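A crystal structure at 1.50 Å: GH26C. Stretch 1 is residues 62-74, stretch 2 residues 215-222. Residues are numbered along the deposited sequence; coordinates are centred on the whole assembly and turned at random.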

ATOM      1  N   ALA A  62      11.721 -15.615  -4.999  1.00 11.86           N
ATOM      2  CA  ALA A  62      10.329 -15.291  -5.268  1.00 11.64           C
ATOM      3  C   ALA A  62       9.820 -15.996  -6.536  1.00 10.65           C
ATOM      4  O   ALA A  62      10.606 -16.411  -7.405  1.00 12.77           O
ATOM      5  CB  ALA A  62      10.209 -13.777  -5.432  1.00 12.27           C
ATOM      6  N   THR A  63       8.489 -16.109  -6.657  1.00 10.56           N
ATOM      7  CA  THR A  63       7.928 -16.707  -7.867  1.00 12.52           C
ATOM      8  C   THR A  63       8.264 -15.836  -9.078  1.00 12.89           C
ATOM      9  O   THR A  63       8.560 -14.634  -8.967  1.00 11.91           O
ATOM     10  CB  THR A  63       6.405 -16.858  -7.794  1.00 11.72           C
ATOM     11  OG1 THR A  63       5.772 -15.569  -7.846  1.00 12.98           O
ATOM     12  CG2 THR A  63       5.939 -17.595  -6.500  1.00 12.84           C
ATOM     13  N   GLU A  64       8.208 -16.454 -10.255  1.00 11.48           N
ATOM     14  CA  GLU A  64       8.533 -15.722 -11.478  1.00 12.00           C
ATOM     15  C   GLU A  64       7.663 -14.479 -11.652  1.00 11.56           C
ATOM     16  O   GLU A  64       8.154 -13.434 -12.089  1.00 12.32           O
ATOM     17  CB  GLU A  64       8.444 -16.655 -12.688  1.00 16.46           C
ATOM     18  CG  GLU A  64       9.519 -17.749 -12.672  1.00 20.73           C
ATOM     19  N   GLU A  65       6.369 -14.569 -11.334  1.00 11.79           N
ATOM     20  CA  GLU A  65       5.490 -13.415 -11.507  1.00 11.27           C
ATOM     21  C   GLU A  65       5.807 -12.316 -10.499  1.00  8.26           C
ATOM     22  O   GLU A  65       5.572 -11.134 -10.782  1.00  8.87           O
ATOM     23  CB  GLU A  65       4.016 -13.821 -11.352  1.00 11.72           C
ATOM     24  CG  GLU A  65       3.457 -14.693 -12.487  1.00 12.09           C
ATOM     25  CD  GLU A  65       4.001 -16.117 -12.510  1.00 15.52           C
ATOM     26  OE1 GLU A  65       4.516 -16.659 -11.500  1.00 13.42           O
ATOM     27  OE2 GLU A  65       3.933 -16.740 -13.596  1.00 20.67           O
ATOM     28  N   THR A  66       6.310 -12.678  -9.295  1.00  9.10           N
ATOM     29  CA  THR A  66       6.686 -11.674  -8.305  1.00  9.02           C
ATOM     30  C   THR A  66       7.946 -10.938  -8.745  1.00  9.58           C
ATOM     31  O   THR A  66       8.036  -9.717  -8.588  1.00 10.15           O
ATOM     32  CB  THR A  66       6.881 -12.362  -6.945  1.00  9.75           C
ATOM     33  OG1 THR A  66       5.690 -13.081  -6.604  1.00  8.66           O
ATOM     34  CG2 THR A  66       7.194 -11.366  -5.827  1.00 10.43           C
ATOM     35  N   VAL A  67       8.911 -11.665  -9.309  1.00 10.47           N
ATOM     36  CA  VAL A  67      10.103 -11.046  -9.894  1.00 11.56           C
ATOM     37  C   VAL A  67       9.698 -10.100 -11.025  1.00 12.64           C
ATOM     38  O   VAL A  67      10.197  -8.962 -11.133  1.00 11.02           O
ATOM     39  CB  VAL A  67      11.063 -12.144 -10.402  1.00 11.04           C
ATOM     40  CG1 VAL A  67      12.285 -11.504 -11.130  1.00 12.12           C
ATOM     41  CG2 VAL A  67      11.551 -13.036  -9.235  1.00 13.16           C
ATOM     42  N   ALA A  68       8.796 -10.565 -11.903  1.00 10.24           N
ATOM     43  CA  ALA A  68       8.359  -9.704 -13.002  1.00 10.29           C
ATOM     44  C   ALA A  68       7.681  -8.446 -12.468  1.00 11.38           C
ATOM     45  O   ALA A  68       7.906  -7.342 -12.988  1.00 10.52           O
ATOM     46  CB  ALA A  68       7.424 -10.472 -13.934  1.00 11.13           C
ATOM     47  N   LEU A  69       6.843  -8.584 -11.429  1.00  8.54           N
ATOM     48  CA  LEU A  69       6.211  -7.395 -10.859  1.00  7.89           C
ATOM     49  C   LEU A  69       7.252  -6.374 -10.395  1.00 10.44           C
ATOM     50  O   LEU A  69       7.125  -5.170 -10.674  1.00  9.59           O
ATOM     51  CB  LEU A  69       5.270  -7.796  -9.733  1.00  7.34           C
ATOM     52  CG  LEU A  69       4.634  -6.624  -8.996  1.00  7.94           C
ATOM     53  CD1 LEU A  69       3.709  -5.800  -9.864  1.00  9.22           C
ATOM     54  CD2 LEU A  69       3.885  -7.124  -7.771  1.00 10.92           C
ATOM     55  N   PHE A  70       8.283  -6.828  -9.678  1.00  8.72           N
ATOM     56  CA  PHE A  70       9.314  -5.900  -9.226  1.00  9.14           C
ATOM     57  C   PHE A  70       9.973  -5.215 -10.423  1.00 10.20           C
ATOM     58  O   PHE A  70      10.097  -3.982 -10.463  1.00 11.63           O
ATOM     59  CB  PHE A  70      10.339  -6.652  -8.366  1.00 11.40           C
ATOM     60  CG  PHE A  70      11.403  -5.775  -7.789  1.00 10.20           C
ATOM     61  CD1 PHE A  70      12.483  -5.362  -8.572  1.00 12.96           C
ATOM     62  CD2 PHE A  70      11.326  -5.367  -6.448  1.00 11.84           C
ATOM     63  CE1 PHE A  70      13.494  -4.560  -8.025  1.00 12.31           C
ATOM     64  CE2 PHE A  70      12.328  -4.589  -5.908  1.00 12.78           C
ATOM     65  CZ  PHE A  70      13.409  -4.161  -6.701  1.00 11.72           C
ATOM     66  N   TYR A  71      10.420  -6.008 -11.405  1.00 10.83           N
ATOM     67  CA  TYR A  71      11.083  -5.422 -12.565  1.00 11.99           C
ATOM     68  C   TYR A  71      10.171  -4.415 -13.247  1.00 13.20           C
ATOM     69  O   TYR A  71      10.586  -3.298 -13.571  1.00 12.55           O
ATOM     70  CB  TYR A  71      11.507  -6.511 -13.559  1.00 12.81           C
ATOM     71  CG  TYR A  71      12.142  -5.893 -14.790  1.00 14.21           C
ATOM     72  CD1 TYR A  71      13.500  -5.552 -14.797  1.00 17.05           C
ATOM     73  CD2 TYR A  71      11.396  -5.637 -15.951  1.00 14.53           C
ATOM     74  CE1 TYR A  71      14.092  -4.969 -15.907  1.00 20.17           C
ATOM     75  CE2 TYR A  71      11.989  -5.050 -17.068  1.00 16.03           C
ATOM     76  CZ  TYR A  71      13.343  -4.728 -17.035  1.00 18.07           C
ATOM     77  OH  TYR A  71      13.955  -4.144 -18.132  1.00 23.87           O
ATOM     78  N   ASN A  72       8.924  -4.801 -13.496  1.00 11.07           N
ATOM     79  CA  ASN A  72       8.068  -3.948 -14.318  1.00 11.15           C
ATOM     80  C   ASN A  72       7.658  -2.676 -13.584  1.00 12.52           C
ATOM     81  O   ASN A  72       7.470  -1.641 -14.231  1.00 13.32           O
ATOM     82  CB  ASN A  72       6.835  -4.729 -14.801  1.00 10.62           C
ATOM     83  CG  ASN A  72       7.154  -5.598 -15.986  1.00 12.81           C
ATOM     84  OD1 ASN A  72       7.661  -5.096 -16.977  1.00 20.99           O
ATOM     85  ND2 ASN A  72       6.899  -6.901 -15.887  1.00 11.32           N
ATOM     86  N   LEU A  73       7.483  -2.733 -12.255  1.00  9.81           N
ATOM     87  CA  LEU A  73       7.211  -1.502 -11.510  1.00  9.71           C
ATOM     88  C   LEU A  73       8.401  -0.568 -11.568  1.00 11.54           C
ATOM     89  O   LEU A  73       8.244   0.651 -11.721  1.00 12.58           O
ATOM     90  CB  LEU A  73       6.901  -1.804 -10.045  1.00 10.62           C
ATOM     91  CG  LEU A  73       5.495  -2.317  -9.771  1.00 11.18           C
ATOM     92  CD1 LEU A  73       5.363  -2.803  -8.349  1.00 11.97           C
ATOM     93  CD2 LEU A  73       4.457  -1.201 -10.029  1.00 13.76           C
ATOM     94  N   LYS A  74       9.598  -1.120 -11.386  1.00 11.24           N
ATOM     95  CA  LYS A  74      10.799  -0.297 -11.419  1.00 15.38           C
ATOM     96  C   LYS A  74      10.973   0.338 -12.793  1.00 14.42           C
ATOM     97  O   LYS A  74      11.302   1.526 -12.901  1.00 16.80           O
ATOM     98  CB  LYS A  74      12.000  -1.163 -11.043  1.00 12.69           C
ATOM     99  CG  LYS A  74      13.349  -0.455 -10.988  1.00 14.03           C
ATOM    100  CD  LYS A  74      13.425   0.559  -9.864  1.00 14.92           C
ATOM    101  CE  LYS A  74      14.876   1.001  -9.723  1.00 15.70           C
ATOM    102  NZ  LYS A  74      14.953   2.187  -8.832  1.00 17.25           N
ATOM    103  N   GLY A 215      -3.253 -20.108 -13.128  1.00 13.05           N
ATOM    104  CA  GLY A 215      -2.555 -21.124 -12.368  1.00 14.71           C
ATOM    105  C   GLY A 215      -1.361 -20.636 -11.576  1.00 14.54           C
ATOM    106  O   GLY A 215      -0.773 -21.423 -10.829  1.00 17.50           O
ATOM    107  N   ALA A 216      -0.994 -19.365 -11.689  1.00 13.39           N
ATOM    108  CA  ALA A 216       0.136 -18.834 -10.945  1.00 10.22           C
ATOM    109  C   ALA A 216      -0.337 -18.219  -9.623  1.00 12.75           C
ATOM    110  O   ALA A 216      -1.457 -17.710  -9.516  1.00 11.58           O
ATOM    111  CB  ALA A 216       0.805 -17.700 -11.731  1.00 14.47           C
ATOM    112  N   LEU A 217       0.560 -18.205  -8.637  1.00 10.87           N
ATOM    113  CA  LEU A 217       0.308 -17.444  -7.414  1.00  8.75           C
ATOM    114  C   LEU A 217       0.272 -15.939  -7.682  1.00  8.87           C
ATOM    115  O   LEU A 217       1.085 -15.393  -8.432  1.00  9.69           O
ATOM    116  CB  LEU A 217       1.379 -17.752  -6.350  1.00 11.17           C
ATOM    117  CG  LEU A 217       1.340 -19.180  -5.793  1.00 13.72           C
ATOM    118  CD1 LEU A 217       2.501 -19.433  -4.829  1.00 19.39           C
ATOM    119  CD2 LEU A 217       0.021 -19.375  -5.075  1.00 24.31           C
ATOM    120  N   VAL A 218      -0.657 -15.254  -7.024  1.00  9.48           N
ATOM    121  CA  VAL A 218      -0.819 -13.811  -7.171  1.00  9.49           C
ATOM    122  C   VAL A 218       0.271 -13.111  -6.367  1.00  7.93           C
ATOM    123  O   VAL A 218       0.302 -13.246  -5.126  1.00  8.56           O
ATOM    124  CB  VAL A 218      -2.185 -13.359  -6.632  1.00  8.26           C
ATOM    125  CG1 VAL A 218      -2.298 -11.828  -6.715  1.00  7.91           C
ATOM    126  CG2 VAL A 218      -3.316 -14.058  -7.388  1.00 12.07           C
ATOM    127  N   PRO A 219       1.158 -12.321  -6.981  1.00  7.20           N
ATOM    128  CA  PRO A 219       2.106 -11.535  -6.170  1.00  7.74           C
ATOM    129  C   PRO A 219       1.369 -10.450  -5.422  1.00  8.21           C
ATOM    130  O   PRO A 219       0.492  -9.791  -5.977  1.00  9.37           O
ATOM    131  CB  PRO A 219       3.067 -10.933  -7.209  1.00 10.49           C
ATOM    132  CG  PRO A 219       2.905 -11.866  -8.429  1.00  8.33           C
ATOM    133  CD  PRO A 219       1.445 -12.217  -8.424  1.00  7.81           C
ATOM    134  N   ILE A 220       1.714 -10.278  -4.141  1.00  7.40           N
ATOM    135  CA  ILE A 220       1.158  -9.146  -3.422  1.00  8.51           C
ATOM    136  C   ILE A 220       2.272  -8.307  -2.821  1.00  8.04           C
ATOM    137  O   ILE A 220       3.330  -8.819  -2.429  1.00  8.40           O
ATOM    138  CB  ILE A 220       0.137  -9.561  -2.351  1.00  9.98           C
ATOM    139  CG1 ILE A 220       0.788 -10.355  -1.241  1.00  9.28           C
ATOM    140  CG2 ILE A 220      -1.093 -10.307  -2.967  1.00  9.46           C
ATOM    141  CD1 ILE A 220      -0.080 -10.415   0.004  1.00 11.15           C
ATOM    142  N   ILE A 221       2.007  -7.011  -2.725  1.00  7.61           N
ATOM    143  CA  ILE A 221       2.877  -6.095  -1.985  1.00  6.71           C
ATOM    144  C   ILE A 221       2.324  -5.983  -0.575  1.00  7.30           C
ATOM    145  O   ILE A 221       1.162  -5.628  -0.388  1.00  9.58           O
ATOM    146  CB  ILE A 221       2.912  -4.725  -2.667  1.00  6.59           C
ATOM    147  CG1 ILE A 221       3.466  -4.847  -4.105  1.00  8.13           C
ATOM    148  CG2 ILE A 221       3.690  -3.730  -1.794  1.00  6.85           C
ATOM    149  CD1 ILE A 221       3.282  -3.621  -4.917  1.00 11.22           C
ATOM    150  N   PHE A 222       3.129  -6.345   0.410  1.00  7.08           N
ATOM    151  CA  PHE A 222       2.722  -6.326   1.809  1.00  5.88           C
ATOM    152  C   PHE A 222       3.378  -5.114   2.481  1.00  8.01           C
ATOM    153  O   PHE A 222       4.621  -4.949   2.440  1.00  7.45           O
ATOM    154  CB  PHE A 222       3.173  -7.641   2.457  1.00  6.04           C
ATOM    155  CG  PHE A 222       2.851  -7.767   3.937  1.00  7.92           C
ATOM    156  CD1 PHE A 222       3.808  -8.281   4.817  1.00  7.02           C
ATOM    157  CD2 PHE A 222       1.591  -7.484   4.429  1.00 11.62           C
ATOM    158  CE1 PHE A 222       3.505  -8.487   6.163  1.00  9.54           C
ATOM    159  CE2 PHE A 222       1.307  -7.648   5.800  1.00 11.17           C
ATOM    160  CZ  PHE A 222       2.267  -8.177   6.625  1.00  7.60           C
TER
HETATM  161  O   HOH W   1       3.514 -16.397  -8.950  1.00 12.54           O

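Stretch 1 enters a helix at E64, with T63 at the N-cap position immediately before it, and the helix runs on past K74. Its backbone ladder is regular: V67 N donates to T63 O at 3.0 Å, L69 N to E65 O at 2.9 Å, and L73 N to L69 O at 2.9 Å, while T66 N makes a weak bond to T63 O at 3.0 Å. From A216 on, stretch 2 is extended, as loop to P219 and as strand from I220. G215 has phi/psi of 90/-4, where a CB would be jammed against the preceding carbonyl oxygen. The backbones come nearest where T66 CA lies 5.1 Å from P219 CA; T63 CA and L217 CA are 7.7 Å apart. No direct hydrogen bond crosses between the stretches; the contact rests on van der Waals packing, mostly of side chains, and on one bridging water, and it buries 368 Å² in total.

P219 is the centre of this packing, with 85 Å² covered by the helix. Its ring, in the C-gamma exo pucker, lies against the first helical turn: P219 CG is 3.6 Å from E65 C and 3.7 Å from E65 CB, and P219 CB is 3.4 Å from T66 OG1. One turn after E65, L69 extends the same surface, its CD2 3.9 Å from P219 CB and 4.3 Å from I221 CG1. A further turn along, L73 CD1 meets I221 CD1 at 4.1 Å. The CA-to-CB bond of I221 points sideways, but the end of the side chain comes nearer the helix. E65, L69 and L73 recur every four residues and all direct CA to CB toward stretch 2, whereas V67 points away; in the partner, P219 points toward the helix, while its sequence neighbours V218 and I220 point away.

At the start of the helix the contact becomes partly exposed and more polar. Water 1 donates to E65 OE1 at 2.8 Å and to L217 O at 2.7 Å and accepts from T63 OG1 at 2.6 Å, linking the cap residue and the first turn to a loop carbonyl. With its proton directed to the water, T63 OG1 can also accept from T66 OG1 at 2.8 Å. The m, p rotamer of E65 brings its CD to 3.7 Å from A216 CB, so the carboxylate carbon rests against the A216 methyl while OE1 holds the water. Alongside, T63 CG2 approaches L217 CD1 at 4.2 Å, a looser methyl contact beside the hydrated site.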